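Local coordinates for protein beta-1,4-galactanase (Thielavia heterothallica, PDB 1HJS) that hydrolyses the beta-1,4-galactosidic linkages of type I arabinogalactans as a family 53 glycoside hydrolase, at residues Gln46-Asn51 with Ile78-Ser83. Sequence-based numbering, arbitrary orientation.
Sequences QRVWVN and IDFHYS. With SO4 (sulfate ion), chain F.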
loop_
_atom_site.group_PDB
_atom_site.type_symbol
_atom_site.label_atom_id
_atom_site.label_comp_id
_atom_site.label_asym_id
_atom_site.label_seq_id
_atom_site.Cartn_x
_atom_site.Cartn_y
_atom_site.Cartn_z
ATOM N N GLN A 46 3.536 1.563 5.449
ATOM C CA GLN A 46 3.706 2.964 5.819
ATOM C C GLN A 46 4.045 3.828 4.603
ATOM O O GLN A 46 4.949 3.498 3.828
ATOM C CB GLN A 46 4.830 3.091 6.857
ATOM C CG GLN A 46 4.624 2.225 8.091
ATOM C CD GLN A 46 5.770 2.320 9.084
ATOM O OE1 GLN A 46 5.785 1.611 10.089
ATOM N NE2 GLN A 46 6.733 3.196 8.806
ATOM N N ARG A 47 3.323 4.930 4.431
ATOM C CA ARG A 47 3.590 5.819 3.308
ATOM C C ARG A 47 4.719 6.772 3.666
ATOM O O ARG A 47 4.763 7.317 4.770
ATOM C CB ARG A 47 2.336 6.618 2.922
ATOM C CG ARG A 47 1.649 7.338 4.076
ATOM C CD ARG A 47 0.472 8.183 3.580
ATOM N NE ARG A 47 -0.364 8.655 4.683
ATOM C CZ ARG A 47 -1.310 7.927 5.272
ATOM N NH1 ARG A 47 -1.559 6.691 4.861
ATOM N NH2 ARG A 47 -1.992 8.427 6.298
ATOM N N VAL A 48 5.637 6.964 2.725
ATOM C CA VAL A 48 6.766 7.854 2.941
ATOM C C VAL A 48 6.725 9.008 1.952
ATOM O O VAL A 48 6.685 8.797 0.743
ATOM C CB VAL A 48 8.108 7.110 2.763
ATOM C CG1 VAL A 48 9.272 8.077 2.970
ATOM C CG2 VAL A 48 8.194 5.949 3.740
ATOM N N TRP A 49 6.721 10.229 2.475
ATOM C CA TRP A 49 6.724 11.417 1.637
ATOM C C TRP A 49 8.112 12.041 1.755
ATOM O O TRP A 49 8.783 11.894 2.779
ATOM C CB TRP A 49 5.626 12.392 2.079
ATOM C CG TRP A 49 4.232 11.859 1.820
ATOM C CD1 TRP A 49 3.900 10.713 1.141
ATOM C CD2 TRP A 49 2.992 12.461 2.214
ATOM N NE1 TRP A 49 2.530 10.570 1.090
ATOM C CE2 TRP A 49 1.950 11.627 1.740
ATOM C CE3 TRP A 49 2.659 13.625 2.920
ATOM C CZ2 TRP A 49 0.595 11.922 1.951
ATOM C CZ3 TRP A 49 1.307 13.918 3.131
ATOM C CH2 TRP A 49 0.296 13.068 2.646
ATOM N N VAL A 50 8.541 12.732 0.705
ATOM C CA VAL A 50 9.872 13.324 0.670
ATOM C C VAL A 50 10.121 14.462 1.656
ATOM O O VAL A 50 10.941 14.321 2.570
ATOM C CB VAL A 50 10.206 13.790 -0.762
ATOM C CG1 VAL A 50 11.606 14.380 -0.812
ATOM C CG2 VAL A 50 10.081 12.608 -1.717
ATOM N N ASN A 51 9.435 15.585 1.475
ATOM C CA ASN A 51 9.598 16.733 2.370
ATOM C C ASN A 51 8.284 17.403 2.745
ATOM O O ASN A 51 8.104 18.598 2.514
ATOM C CB ASN A 51 10.513 17.781 1.737
ATOM C CG ASN A 51 11.975 17.447 1.897
ATOM O OD1 ASN A 51 12.483 17.363 3.017
ATOM N ND2 ASN A 51 12.669 17.257 0.777
ATOM N N ILE A 78 7.541 -0.400 3.312
ATOM C CA ILE A 78 7.721 1.019 3.028
ATOM C C ILE A 78 7.148 1.363 1.655
ATOM O O ILE A 78 7.517 0.767 0.647
ATOM C CB ILE A 78 9.221 1.409 3.057
ATOM C CG1 ILE A 78 9.746 1.341 4.494
ATOM C CG2 ILE A 78 9.418 2.803 2.463
ATOM C CD1 ILE A 78 9.135 2.371 5.437
ATOM N N ASP A 79 6.245 2.335 1.630
ATOM C CA ASP A 79 5.609 2.770 0.393
ATOM C C ASP A 79 6.075 4.175 0.029
ATOM O O ASP A 79 5.561 5.160 0.548
ATOM C CB ASP A 79 4.084 2.734 0.569
ATOM C CG ASP A 79 3.329 3.330 -0.612
ATOM O OD1 ASP A 79 3.922 3.512 -1.694
ATOM O OD2 ASP A 79 2.121 3.604 -0.450
ATOM N N PHE A 80 7.075 4.259 -0.847
ATOM C CA PHE A 80 7.589 5.552 -1.286
ATOM C C PHE A 80 6.613 6.180 -2.265
ATOM O O PHE A 80 6.333 5.596 -3.314
ATOM C CB PHE A 80 8.933 5.399 -2.012
ATOM C CG PHE A 80 10.097 5.129 -1.108
ATOM C CD1 PHE A 80 10.470 6.050 -0.135
ATOM C CD2 PHE A 80 10.849 3.964 -1.257
ATOM C CE1 PHE A 80 11.581 5.819 0.680
ATOM C CE2 PHE A 80 11.968 3.721 -0.443
ATOM C CZ PHE A 80 12.331 4.652 0.522
ATOM N N HIS A 81 6.091 7.357 -1.930
ATOM C CA HIS A 81 5.182 8.052 -2.835
ATOM C C HIS A 81 5.982 8.931 -3.796
ATOM O O HIS A 81 5.455 9.395 -4.808
ATOM C CB HIS A 81 4.187 8.930 -2.061
ATOM C CG HIS A 81 3.031 8.173 -1.484
ATOM N ND1 HIS A 81 1.750 8.685 -1.452
ATOM C CD2 HIS A 81 2.958 6.945 -0.917
ATOM C CE1 HIS A 81 0.940 7.803 -0.891
ATOM N NE2 HIS A 81 1.648 6.739 -0.558
ATOM N N TYR A 82 7.258 9.146 -3.480
ATOM C CA TYR A 82 8.121 9.990 -4.301
ATOM C C TYR A 82 7.413 11.299 -4.624
ATOM O O TYR A 82 7.319 11.716 -5.784
ATOM C CB TYR A 82 8.523 9.270 -5.595
ATOM C CG TYR A 82 9.408 8.054 -5.371
ATOM C CD1 TYR A 82 10.500 8.114 -4.504
ATOM C CD2 TYR A 82 9.180 6.859 -6.058
ATOM C CE1 TYR A 82 11.348 7.017 -4.330
ATOM C CE2 TYR A 82 10.024 5.753 -5.891
ATOM C CZ TYR A 82 11.106 5.846 -5.026
ATOM O OH TYR A 82 11.960 4.778 -4.872
ATOM N N SER A 83 6.913 11.933 -3.569
ATOM C CA SER A 83 6.212 13.201 -3.658
ATOM C C SER A 83 6.204 13.773 -2.252
ATOM O O SER A 83 6.498 13.058 -1.296
ATOM C CB SER A 83 4.771 12.985 -4.135
ATOM O OG SER A 83 4.087 14.225 -4.244
HETATM S S SO4 F . 15.578 15.807 -0.780
HETATM O O1 SO4 F . 15.492 14.242 -1.197
HETATM O O2 SO4 F . 16.917 16.225 -1.154
HETATM O O3 SO4 F . 14.643 16.486 -1.391
HETATM O O4 SO4 F . 15.485 15.762 0.657
HETATM O O HOH W 1 8.825 9.156 -1.004
#
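Neighbouring parallel strands of a (beta/alpha)8 barrel meet here at their C-terminal ends: the second and third strands, 43-48 and 75-80, joined by a beta-alpha-beta crossover through helix 59-71. Here the ladder runs through Asp-79 N to Gln-46 O and Val-48 N to Asp-79 O, both 2.8 Å. Val-48 O then takes a nearly straight bond from His-81 N (174°) and a second from a water, which in turn accepts Tyr-82 N. Past the strands, Val-50 N still reaches Ser-83 O. On the side facing the helices, Val-48 CG2, anti to the carbonyl carbon, packs on Ile-78 CG2 at 3.6 Å, with CB and CG1 alongside Phe-80 CD1. On the inner face, Asp-79 lies near the probable nucleophile Glu-245 and pairs with Arg-45. Arg-47 CB, 3.5 Å from His-81 NE2, and the Trp-49 indole approach the imidazole from the same side, while ND1 bonds to Ala-87 N and NE2 weakly to Asp-79 OD2. An alanine in place of His-81 would probably leave Ala-87 N without its acceptor and open a gap beside the indole. The five-membered ring of Trp-49 is inclined obliquely to the imidazole, at 56°, and Trp-49 NE1 lies 3.2 Å above that imidazole face, toward its rim.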